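Local coordinates for protein beta-glucosidase (Saccharopolyspora erythraea D, PDB 5M6G) that probably hydrolyses terminal, non-reducing beta-D-glucosyl residues to release beta-D-glucose, as a two-domain enzyme of glycosyl hydrolase family 3, at residues A434-A438 against I495-T501; L64-V68 against I373-K377; M107-Q112 against P123-G127; V182-R186 against I258-F263. All coordinates share one frame; numbering follows the deposited sequence.

Contact 1: A434-A438 against I495-T501; sequences AGKNA and IAVVGET
Asn437 spends its ND2 on two backbone carbonyls of the facing segment. The bond from Asn437 ND2 to Glu500 O measures 3.1 Å and comes from above the carbonyl plane, not along a lone pair, while the one to Val498 O is weak. Asn437 N adds a third link, to Val497 O at 3.0 Å. Beside it, Lys436 runs extended as far as CE and bends at its last torsion (chi4 -73°), which brings NZ within 2.7 Å of Gly499 O and lays CE against Thr501 CG2. Behind these side chains lies a parallel strand pair of the mixed sheet in the family 3 C-terminal domain: Ala434 N bonds Ile495 O, and Val497 N returns 2.9 Å to Ala434 O. The chain then quits the sheet in a type I turn from Gly435 to Ala438. A side chain on Gly435 would collide with Val497 O, which already lies 3.1 Å from Gly435 CA. Val497 packs against the end of the turn, its CB 3.8 Å from Ala438 CB. Farther out, Asp517 and Asp520 form salt bridges with Lys436 NZ; Asp520 also accepts from Gly499 N, and Asn443 ND2 bonds Lys436 O.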
loop_
_atom_site.group_PDB
_atom_site.type_symbol
_atom_site.label_atom_id
_atom_site.label_comp_id
_atom_site.label_asym_id
_atom_site.label_seq_id
_atom_site.Cartn_x
_atom_site.Cartn_y
_atom_site.Cartn_z
ATOM N N ALA A 434 26.625 -11.521 3.528
ATOM C CA ALA A 434 25.848 -12.738 3.685
ATOM C C ALA A 434 24.404 -12.359 3.973
ATOM O O ALA A 434 24.076 -11.188 4.170
ATOM C CB ALA A 434 26.395 -13.618 4.814
ATOM N N GLY A 435 23.549 -13.366 4.009
ATOM C CA GLY A 435 22.149 -13.166 4.366
ATOM C C GLY A 435 21.210 -13.436 3.199
ATOM O O GLY A 435 21.507 -13.104 2.044
ATOM N N LYS A 436 20.046 -14.026 3.504
ATOM C CA LYS A 436 19.080 -14.333 2.446
ATOM C C LYS A 436 18.437 -13.087 1.848
ATOM O O LYS A 436 17.791 -13.183 0.800
ATOM C CB LYS A 436 17.995 -15.276 2.972
ATOM C CG LYS A 436 17.016 -14.643 3.956
ATOM C CD LYS A 436 15.815 -15.571 4.209
ATOM C CE LYS A 436 14.850 -14.996 5.243
ATOM N NZ LYS A 436 15.354 -15.031 6.659
ATOM N N ASN A 437 18.593 -11.925 2.478
ATOM C CA ASN A 437 18.045 -10.684 1.950
ATOM C C ASN A 437 19.112 -9.777 1.349
ATOM O O ASN A 437 18.816 -8.625 1.030
ATOM C CB ASN A 437 17.255 -9.957 3.047
ATOM C CG ASN A 437 15.938 -10.644 3.339
ATOM O OD1 ASN A 437 15.517 -11.498 2.567
ATOM N ND2 ASN A 437 15.272 -10.273 4.443
ATOM N N ALA A 438 20.340 -10.277 1.162
ATOM C CA ALA A 438 21.431 -9.440 0.666
ATOM C C ALA A 438 21.368 -9.199 -0.839
ATOM O O ALA A 438 21.838 -8.154 -1.315
ATOM C CB ALA A 438 22.786 -10.077 1.014
ATOM N N ILE A 495 28.781 -8.112 6.580
ATOM C CA ILE A 495 27.438 -7.535 6.549
ATOM C C ILE A 495 26.447 -8.672 6.362
ATOM O O ILE A 495 26.517 -9.405 5.370
ATOM C CB ILE A 495 27.289 -6.494 5.425
ATOM C CG1 ILE A 495 28.357 -5.411 5.566
ATOM C CG2 ILE A 495 25.874 -5.879 5.431
ATOM C CD1 ILE A 495 28.594 -4.643 4.285
ATOM N N ALA A 496 25.511 -8.807 7.298
ATOM C CA ALA A 496 24.509 -9.865 7.261
ATOM C C ALA A 496 23.150 -9.218 7.029
ATOM O O ALA A 496 22.610 -8.563 7.924
ATOM C CB ALA A 496 24.519 -10.678 8.555
ATOM N N VAL A 497 22.598 -9.401 5.836
ATOM C CA VAL A 497 21.308 -8.821 5.478
ATOM C C VAL A 497 20.277 -9.923 5.667
ATOM O O VAL A 497 20.155 -10.823 4.834
ATOM C CB VAL A 497 21.308 -8.264 4.052
ATOM C CG1 VAL A 497 20.065 -7.405 3.829
ATOM C CG2 VAL A 497 22.565 -7.446 3.813
ATOM N N VAL A 498 19.523 -9.841 6.767
ATOM C CA VAL A 498 18.620 -10.901 7.195
ATOM C C VAL A 498 17.187 -10.368 7.226
ATOM O O VAL A 498 16.919 -9.255 6.759
ATOM C CB VAL A 498 19.050 -11.439 8.576
ATOM C CG1 VAL A 498 20.487 -12.014 8.525
ATOM C CG2 VAL A 498 18.967 -10.339 9.616
ATOM N N GLY A 499 16.247 -11.159 7.756
ATOM C CA GLY A 499 14.896 -10.682 8.005
ATOM C C GLY A 499 13.842 -11.544 7.317
ATOM O O GLY A 499 13.993 -12.764 7.188
ATOM N N GLU A 500 12.762 -10.893 6.883
ATOM C CA GLU A 500 11.599 -11.618 6.400
ATOM C C GLU A 500 11.640 -11.802 4.888
ATOM O O GLU A 500 12.323 -11.074 4.170
ATOM C CB GLU A 500 10.318 -10.874 6.778
ATOM C CG GLU A 500 10.231 -10.488 8.242
ATOM C CD GLU A 500 8.882 -9.869 8.581
ATOM O OE1 GLU A 500 8.638 -8.703 8.204
ATOM O OE2 GLU A 500 8.063 -10.576 9.205
ATOM N N THR A 501 10.887 -12.788 4.415
ATOM C CA THR A 501 10.535 -12.961 3.014
ATOM C C THR A 501 9.150 -12.361 2.761
ATOM O O THR A 501 8.424 -12.034 3.709
ATOM C CB THR A 501 10.571 -14.445 2.648
ATOM O OG1 THR A 501 9.708 -15.167 3.525
ATOM C CG2 THR A 501 12.012 -14.997 2.768
#

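Contact 2: L64-V68 against I373-K377; sequences LGQMV and ILTKK
Gln66 and Lys377 meet through a single polar contact, and the glutamine side chain can be traced up to it. Its CB points toward helix 363-379, with the Ile373 CD1 methyl as its closest neighbour there at 4.6 Å. CG turns beside the backbone N, and its nearest atom across the contact is Leu374 CD2. A bend at chi2 (-61°) then swings CD round toward Lys377, with Gln66 CD 4.1 Å from Leu374 CD2. At the tip, Gln66 OE1 accepts from Lys377 NZ at 2.7 Å, the ammonium lying in the carbonyl plane on a lone pair. Gln66 OE1 also rests 3.6 Å from Leu374 CD2. NE2, by contrast, stays farther from the lysine. Lys377 arrives fully stretched beyond CG (chi2 -174°), and only its last carbons and NZ reach the amide. Nearer the backbone, Ile373 CD1 sits 3.4 Å from Gln66 O and also touches Met67, whose CG it meets at 4.1 Å. In the TIM-barrel-like N-terminal domain, this joins helix 60-66, which leads into strand 68-71, to the much later helix 363-379. Lys377 NZ has two further acceptors, Pro123 O and Gly86 O. Its three acceptors named here are thus all neutral carbonyl oxygens, so the buried positive charge is likely to be steadied by their dipoles, with the glutamine oxygen offering one lone pair to it.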
loop_
_atom_site.group_PDB
_atom_site.type_symbol
_atom_site.label_atom_id
_atom_site.label_comp_id
_atom_site.label_asym_id
_atom_site.label_seq_id
_atom_site.Cartn_x
_atom_site.Cartn_y
_atom_site.Cartn_z
ATOM N N LEU A 64 -27.428 0.658 -10.955
ATOM C CA LEU A 64 -26.899 -0.508 -10.258
ATOM C C LEU A 64 -25.550 -0.906 -10.834
ATOM O O LEU A 64 -24.603 -1.194 -10.087
ATOM C CB LEU A 64 -27.881 -1.672 -10.350
ATOM C CG LEU A 64 -29.266 -1.359 -9.766
ATOM C CD1 LEU A 64 -30.206 -2.521 -10.016
ATOM C CD2 LEU A 64 -29.180 -1.033 -8.259
ATOM N N GLY A 65 -25.438 -0.894 -12.163
ATOM C CA GLY A 65 -24.170 -1.215 -12.798
ATOM C C GLY A 65 -23.032 -0.340 -12.320
ATOM O O GLY A 65 -21.925 -0.830 -12.084
ATOM N N GLN A 66 -23.281 0.966 -12.165
ATOM C CA GLN A 66 -22.209 1.867 -11.751
ATOM C C GLN A 66 -21.649 1.504 -10.386
ATOM O O GLN A 66 -20.505 1.854 -10.094
ATOM C CB GLN A 66 -22.674 3.325 -11.717
ATOM C CG GLN A 66 -22.843 3.977 -13.074
ATOM C CD GLN A 66 -21.552 4.014 -13.853
ATOM O OE1 GLN A 66 -20.575 4.638 -13.432
ATOM N NE2 GLN A 66 -21.535 3.339 -14.996
ATOM N N MET A 67 -22.422 0.812 -9.550
ATOM C CA MET A 67 -21.982 0.484 -8.200
ATOM C C MET A 67 -21.097 -0.757 -8.148
ATOM O O MET A 67 -20.639 -1.130 -7.064
ATOM C CB MET A 67 -23.205 0.315 -7.297
ATOM C CG MET A 67 -23.956 1.626 -7.106
ATOM S SD MET A 67 -25.531 1.451 -6.242
ATOM C CE MET A 67 -24.941 0.920 -4.631
ATOM N N VAL A 68 -20.826 -1.381 -9.290
ATOM C CA VAL A 68 -20.051 -2.616 -9.366
ATOM C C VAL A 68 -18.616 -2.293 -9.781
ATOM O O VAL A 68 -18.386 -1.549 -10.746
ATOM C CB VAL A 68 -20.697 -3.601 -10.356
ATOM C CG1 VAL A 68 -19.784 -4.807 -10.575
ATOM C CG2 VAL A 68 -22.092 -4.037 -9.860
ATOM N N ILE A 373 -20.035 8.310 -7.264
ATOM C CA ILE A 373 -19.189 7.664 -8.273
ATOM C C ILE A 373 -19.062 8.547 -9.508
ATOM O O ILE A 373 -17.954 8.809 -9.995
ATOM C CB ILE A 373 -19.745 6.277 -8.648
ATOM C CG1 ILE A 373 -19.692 5.300 -7.475
ATOM C CG2 ILE A 373 -19.009 5.714 -9.870
ATOM C CD1 ILE A 373 -20.731 4.179 -7.592
ATOM N N LEU A 374 -20.197 9.015 -10.041
ATOM C CA LEU A 374 -20.151 9.771 -11.291
ATOM C C LEU A 374 -19.409 11.087 -11.113
ATOM O O LEU A 374 -18.701 11.528 -12.024
ATOM C CB LEU A 374 -21.567 10.025 -11.813
ATOM C CG LEU A 374 -22.331 8.770 -12.219
ATOM C CD1 LEU A 374 -23.792 9.128 -12.513
ATOM C CD2 LEU A 374 -21.651 8.106 -13.423
ATOM N N THR A 375 -19.559 11.730 -9.949
ATOM C CA THR A 375 -18.834 12.974 -9.704
ATOM C C THR A 375 -17.333 12.773 -9.878
ATOM O O THR A 375 -16.663 13.576 -10.535
ATOM C CB THR A 375 -19.160 13.503 -8.304
ATOM O OG1 THR A 375 -20.520 13.962 -8.287
ATOM C CG2 THR A 375 -18.248 14.663 -7.924
ATOM N N LYS A 376 -16.797 11.683 -9.328
ATOM C CA LYS A 376 -15.366 11.426 -9.448
ATOM C C LYS A 376 -14.975 11.111 -10.888
ATOM O O LYS A 376 -13.898 11.516 -11.347
ATOM C CB LYS A 376 -14.972 10.292 -8.504
ATOM C CG LYS A 376 -15.043 10.714 -7.037
ATOM C CD LYS A 376 -13.921 11.717 -6.736
ATOM C CE LYS A 376 -14.153 12.511 -5.438
ATOM N NZ LYS A 376 -15.271 13.516 -5.543
ATOM N N LYS A 377 -15.838 10.408 -11.626
ATOM C CA LYS A 377 -15.551 10.178 -13.044
ATOM C C LYS A 377 -15.474 11.492 -13.820
ATOM O O LYS A 377 -14.575 11.674 -14.649
ATOM C CB LYS A 377 -16.598 9.243 -13.649
ATOM C CG LYS A 377 -16.514 7.815 -13.121
ATOM C CD LYS A 377 -17.482 6.891 -13.865
ATOM C CE LYS A 377 -17.238 5.436 -13.530
ATOM N NZ LYS A 377 -18.038 4.526 -14.408
#

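Contact 3: M107-Q112 against P123-G127; sequences MYDSYQ and PLIYG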
loop_
_atom_site.group_PDB
_atom_site.type_symbol
_atom_site.label_atom_id
_atom_site.label_comp_id
_atom_site.label_asym_id
_atom_site.label_seq_id
_atom_site.Cartn_x
_atom_site.Cartn_y
_atom_site.Cartn_z
ATOM N N MET A 107 -4.527 -2.948 -22.330
ATOM C CA MET A 107 -5.629 -3.588 -21.625
ATOM C C MET A 107 -6.644 -2.553 -21.156
ATOM O O MET A 107 -7.854 -2.718 -21.351
ATOM C CB MET A 107 -5.096 -4.383 -20.433
ATOM C CG MET A 107 -6.189 -5.105 -19.630
ATOM S SD MET A 107 -5.473 -5.876 -18.169
ATOM C CE MET A 107 -5.122 -4.439 -17.162
ATOM N N TYR A 108 -6.156 -1.474 -20.539
ATOM C CA TYR A 108 -7.035 -0.407 -20.076
ATOM C C TYR A 108 -7.868 0.163 -21.223
ATOM O O TYR A 108 -9.093 0.277 -21.117
ATOM C CB TYR A 108 -6.213 0.694 -19.409
ATOM C CG TYR A 108 -7.073 1.847 -18.959
ATOM C CD1 TYR A 108 -7.628 1.867 -17.682
ATOM C CD2 TYR A 108 -7.376 2.892 -19.828
ATOM C CE1 TYR A 108 -8.443 2.920 -17.277
ATOM C CE2 TYR A 108 -8.187 3.926 -19.442
ATOM C CZ TYR A 108 -8.714 3.943 -18.166
ATOM O OH TYR A 108 -9.516 4.986 -17.788
ATOM N N ASP A 109 -7.211 0.540 -22.330
ATOM C CA ASP A 109 -7.932 1.122 -23.459
ATOM C C ASP A 109 -8.954 0.158 -24.033
ATOM O O ASP A 109 -10.000 0.586 -24.540
ATOM C CB ASP A 109 -6.952 1.543 -24.555
ATOM C CG ASP A 109 -6.177 2.783 -24.194
ATOM O OD1 ASP A 109 -6.510 3.414 -23.171
ATOM O OD2 ASP A 109 -5.244 3.137 -24.940
ATOM N N SER A 110 -8.666 -1.142 -23.983
ATOM C CA SER A 110 -9.617 -2.128 -24.483
ATOM C C SER A 110 -10.899 -2.113 -23.652
ATOM O O SER A 110 -12.011 -2.104 -24.197
ATOM C CB SER A 110 -8.967 -3.508 -24.472
ATOM O OG SER A 110 -9.881 -4.508 -24.859
ATOM N N TYR A 111 -10.764 -2.097 -22.324
ATOM C CA TYR A 111 -11.954 -1.989 -21.480
ATOM C C TYR A 111 -12.691 -0.684 -21.743
ATOM O O TYR A 111 -13.925 -0.664 -21.854
ATOM C CB TYR A 111 -11.560 -2.097 -20.009
ATOM C CG TYR A 111 -11.437 -3.516 -19.509
ATOM C CD1 TYR A 111 -12.566 -4.239 -19.162
ATOM C CD2 TYR A 111 -10.183 -4.133 -19.375
ATOM C CE1 TYR A 111 -12.480 -5.533 -18.697
ATOM C CE2 TYR A 111 -10.087 -5.439 -18.905
ATOM C CZ TYR A 111 -11.242 -6.132 -18.573
ATOM O OH TYR A 111 -11.190 -7.423 -18.095
ATOM N N GLN A 112 -11.948 0.409 -21.888
ATOM C CA GLN A 112 -12.575 1.712 -22.057
ATOM C C GLN A 112 -13.338 1.798 -23.375
ATOM O O GLN A 112 -14.457 2.327 -23.410
ATOM C CB GLN A 112 -11.513 2.803 -21.966
ATOM C CG GLN A 112 -12.059 4.183 -21.738
ATOM C CD GLN A 112 -12.823 4.284 -20.431
ATOM O OE1 GLN A 112 -14.002 3.960 -20.382
ATOM N NE2 GLN A 112 -12.151 4.725 -19.369
ATOM N N PRO A 123 -17.818 6.432 -19.170
ATOM C CA PRO A 123 -16.503 5.792 -19.191
ATOM C C PRO A 123 -16.272 4.990 -17.923
ATOM O O PRO A 123 -16.825 5.277 -16.851
ATOM C CB PRO A 123 -15.528 6.972 -19.308
ATOM C CG PRO A 123 -16.273 8.128 -18.743
ATOM C CD PRO A 123 -17.731 7.891 -19.000
ATOM N N LEU A 124 -15.477 3.938 -18.083
ATOM C CA LEU A 124 -15.067 3.104 -16.966
ATOM C C LEU A 124 -14.039 3.833 -16.108
ATOM O O LEU A 124 -13.255 4.649 -16.602
ATOM C CB LEU A 124 -14.459 1.815 -17.506
ATOM C CG LEU A 124 -14.442 0.555 -16.667
ATOM C CD1 LEU A 124 -15.859 0.077 -16.448
ATOM C CD2 LEU A 124 -13.636 -0.482 -17.428
ATOM N N ILE A 125 -14.030 3.525 -14.812
ATOM C CA ILE A 125 -12.922 3.887 -13.930
ATOM C C ILE A 125 -12.219 2.592 -13.543
ATOM O O ILE A 125 -12.872 1.584 -13.239
ATOM C CB ILE A 125 -13.399 4.699 -12.703
ATOM C CG1 ILE A 125 -12.222 5.346 -11.963
ATOM C CG2 ILE A 125 -14.241 3.853 -11.739
ATOM C CD1 ILE A 125 -12.662 6.292 -10.847
ATOM N N TYR A 126 -10.893 2.586 -13.633
ATOM C CA TYR A 126 -10.109 1.383 -13.392
ATOM C C TYR A 126 -9.276 1.583 -12.133
ATOM O O TYR A 126 -8.599 2.603 -11.996
ATOM C CB TYR A 126 -9.201 1.072 -14.590
ATOM C CG TYR A 126 -8.763 -0.375 -14.681
ATOM C CD1 TYR A 126 -7.839 -0.906 -13.775
ATOM C CD2 TYR A 126 -9.275 -1.214 -15.669
ATOM C CE1 TYR A 126 -7.438 -2.228 -13.859
ATOM C CE2 TYR A 126 -8.880 -2.541 -15.758
ATOM C CZ TYR A 126 -7.958 -3.043 -14.851
ATOM O OH TYR A 126 -7.573 -4.362 -14.939
ATOM N N GLY A 127 -9.340 0.617 -11.213
ATOM C CA GLY A 127 -8.586 0.683 -9.970
ATOM C C GLY A 127 -7.503 -0.374 -9.852
ATOM O O GLY A 127 -7.577 -1.420 -10.503
#
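Gln112 grips Leu124 at both ends of its amide, and this is the tight, fixed part of the contact. Gln112 OE1 accepts from Leu124 N at 2.7 Å, in the carbonyl plane on a lone pair, while NE2 gives a nearly straight bond (168°) to Leu124 O at 3.0 Å. The bend at chi2 (61°) turns the amide toward the residues that lead into the strand, and Pro123 CA tucks in 3.3 Å from Gln112 OE1. Next to it Tyr108 brings the edge of its ring to Tyr126, CE1 lying 3.3 Å from CB, with the two rings oblique at 58°. The elements belong to a beta-alpha-beta unit, strand 87-90, helix 101-116 and strand 125-128, in which the helix runs roughly antiparallel to the strand that follows it. A leucine in place of Gln112 would strip Leu124 N and O of both amide partners and would probably let the lead-in to the strand shift against the helix. The fit is slacker between Tyr111 and Tyr126, where Tyr111 CD2 comes only to 4.2 Å from Tyr126 CE2, although Tyr111 CB still meets Leu124 CD2. Met107 marks the partly exposed side, and there only its terminal CE comes close, 3.3 Å from Tyr126 OH, which is itself bonded to Ser90. Tyr108 OH bonds Asp175, a ligand of a magnesium ion, and Asp175 also accepts from Tyr126 N.

Contact 4: V182-R186 against I258-F263; sequences VCVAR and IHLPPF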
loop_
_atom_site.group_PDB
_atom_site.type_symbol
_atom_site.label_atom_id
_atom_site.label_comp_id
_atom_site.label_asym_id
_atom_site.label_seq_id
_atom_site.Cartn_x
_atom_site.Cartn_y
_atom_site.Cartn_z
ATOM N N VAL A 182 -3.753 4.371 5.443
ATOM C CA VAL A 182 -3.602 5.264 6.582
ATOM C C VAL A 182 -3.822 4.511 7.890
ATOM O O VAL A 182 -3.969 5.123 8.955
ATOM C CB VAL A 182 -4.528 6.485 6.452
ATOM C CG1 VAL A 182 -4.263 7.204 5.114
ATOM C CG2 VAL A 182 -6.004 6.082 6.572
ATOM N N CYS A 183 -3.857 3.181 7.814
ATOM C CA CYS A 183 -3.838 2.291 8.962
ATOM C C CYS A 183 -2.762 2.692 9.961
ATOM O O CYS A 183 -1.623 2.976 9.583
ATOM C CB CYS A 183 -3.598 0.857 8.468
ATOM S SG CYS A 183 -2.191 0.609 7.234
ATOM N N VAL A 184 -3.133 2.709 11.239
ATOM C CA VAL A 184 -2.208 2.946 12.343
ATOM C C VAL A 184 -1.956 1.588 12.984
ATOM O O VAL A 184 -2.799 1.077 13.726
ATOM C CB VAL A 184 -2.781 3.953 13.344
ATOM C CG1 VAL A 184 -1.828 4.152 14.491
ATOM C CG2 VAL A 184 -3.072 5.277 12.648
ATOM N N ALA A 185 -0.800 0.990 12.696
ATOM C CA ALA A 185 -0.527 -0.384 13.105
ATOM C C ALA A 185 -0.079 -0.393 14.563
ATOM O O ALA A 185 1.007 0.100 14.886
ATOM C CB ALA A 185 0.526 -1.017 12.201
ATOM N N ARG A 186 -0.907 -0.968 15.438
ATOM C CA ARG A 186 -0.630 -1.022 16.866
ATOM C C ARG A 186 -0.130 -2.379 17.345
ATOM O O ARG A 186 0.256 -2.493 18.513
ATOM C CB ARG A 186 -1.894 -0.655 17.668
ATOM C CG ARG A 186 -2.562 0.628 17.222
ATOM C CD ARG A 186 -1.848 1.854 17.748
ATOM N NE ARG A 186 -1.993 2.003 19.201
ATOM C CZ ARG A 186 -1.295 2.882 19.916
ATOM N NH1 ARG A 186 -1.474 2.980 21.230
ATOM N NH2 ARG A 186 -0.414 3.673 19.310
ATOM N N ILE A 258 -7.022 7.469 17.995
ATOM C CA ILE A 258 -5.884 6.780 17.382
ATOM C C ILE A 258 -6.091 6.543 15.883
ATOM O O ILE A 258 -5.230 6.883 15.072
ATOM C CB ILE A 258 -5.597 5.454 18.116
ATOM C CG1 ILE A 258 -5.296 5.714 19.593
ATOM C CG2 ILE A 258 -4.439 4.710 17.428
ATOM C CD1 ILE A 258 -4.921 4.455 20.378
ATOM N N HIS A 259 -7.228 5.962 15.491
ATOM C CA HIS A 259 -7.374 5.420 14.143
ATOM C C HIS A 259 -8.085 6.353 13.177
ATOM O O HIS A 259 -7.797 6.321 11.975
ATOM C CB HIS A 259 -8.117 4.081 14.203
ATOM C CG HIS A 259 -7.425 3.061 15.054
ATOM N ND1 HIS A 259 -6.399 2.272 14.577
ATOM C CD2 HIS A 259 -7.586 2.724 16.357
ATOM C CE1 HIS A 259 -5.967 1.483 15.547
ATOM N NE2 HIS A 259 -6.669 1.738 16.637
ATOM N N LEU A 260 -8.997 7.178 13.671
ATOM C CA LEU A 260 -9.757 8.106 12.847
ATOM C C LEU A 260 -8.964 9.298 12.297
ATOM O O LEU A 260 -9.235 9.714 11.165
ATOM C CB LEU A 260 -10.957 8.622 13.644
ATOM C CG LEU A 260 -11.994 9.353 12.789
ATOM C CD1 LEU A 260 -12.600 8.411 11.741
ATOM C CD2 LEU A 260 -13.064 9.951 13.685
ATOM N N PRO A 261 -8.022 9.895 13.038
ATOM C CA PRO A 261 -7.437 11.181 12.597
ATOM C C PRO A 261 -6.804 11.119 11.215
ATOM O O PRO A 261 -6.929 12.091 10.453
ATOM C CB PRO A 261 -6.393 11.485 13.684
ATOM C CG PRO A 261 -7.016 10.898 14.911
ATOM C CD PRO A 261 -7.612 9.599 14.427
ATOM N N PRO A 262 -6.097 10.040 10.842
ATOM C CA PRO A 262 -5.544 10.013 9.474
ATOM C C PRO A 262 -6.611 10.077 8.393
ATOM O O PRO A 262 -6.354 10.629 7.317
ATOM C CB PRO A 262 -4.775 8.688 9.430
ATOM C CG PRO A 262 -4.365 8.470 10.852
ATOM C CD PRO A 262 -5.591 8.895 11.626
ATOM N N PHE A 263 -7.803 9.544 8.650
ATOM C CA PHE A 263 -8.886 9.709 7.685
ATOM C C PHE A 263 -9.331 11.163 7.595
ATOM O O PHE A 263 -9.578 11.668 6.496
ATOM C CB PHE A 263 -10.054 8.793 8.044
ATOM C CG PHE A 263 -9.780 7.358 7.741
ATOM C CD1 PHE A 263 -9.868 6.889 6.430
ATOM C CD2 PHE A 263 -9.353 6.496 8.746
ATOM C CE1 PHE A 263 -9.581 5.557 6.140
ATOM C CE2 PHE A 263 -9.053 5.173 8.470
ATOM C CZ PHE A 263 -9.160 4.700 7.160
HETATM O O HOH W 1 -6.075 4.824 10.495
HETATM O O HOH W 2 -5.668 1.626 11.964
#
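The loop after strand 176-177, carrying the Cys181-Cys183 disulfide, lies across the junction of helices 252-259 and 261-268 in the barrel-like N-terminal domain. Its alternate residues Val182, Val184 and Arg186 face the helices. Val182 stands CG2 over the centre of the Phe263 ring in a CH-pi contact, 3.6 Å from the centroid. With chi1 at -55°, CG1 lies anti to the carbonyl carbon, and CG2 is left between the backbone N and that carbon, over the ring, while CB meets Pro262 CB. Val184 reaches in with CG2, 3.6 Å from Ile258 O. This buried carbonyl has no partner in the model, and Pro262, four residues on, has no N-H to offer it. Ile258 CD1 in turn lies over one face of the Arg186 guanidinium, offset toward its rim, and CG2 touches Arg186 CD at 3.9 Å. Two waters complete the seam. One joins Val184 N to His259 ND1, 2.8 Å from the ring nitrogen and at the ring edge; the other bridges Val182 O and His259 O. Arg186 NH2 bonds Glu199 O, and Arg186 O accepts from Asn597, both of them magnesium ligands. Were Arg186 a serine, Ile258 CD1 would lose its flat cover and Glu199 O its donor, which would probably disturb the setting of that metal site. Val182 also pairs through its backbone with Lys231 of the sorbitol pocket, a connection in keeping with TIM-barrel enzymes, whose pockets are built from loops following the barrel strands.

In the fold
Contacts 2, 3 and 4 all lie in the N-terminal, barrel-like domain, whereas contact 1 belongs to the C-terminal domain, its centre about 46 Å from that of contact 2. Contacts 2 and 3 are direct neighbours: Lys377 NZ of contact 2 reaches Pro123 O of contact 3 at 2.8 Å, and Lys377 CE packs on Ile125 CG2. Contact 4 falls in the sequence between the two segments of contact 2, yet their nearest atoms remain about 13 Å apart. The bound sorbitol is about 11 Å from the Phe263 side chain in contact 4 and about 10 Å from that of Tyr126 in contact 3. From contact 1, the Glu500 side chain comes to about 11 Å from that of Arg192, a sorbitol-binding residue.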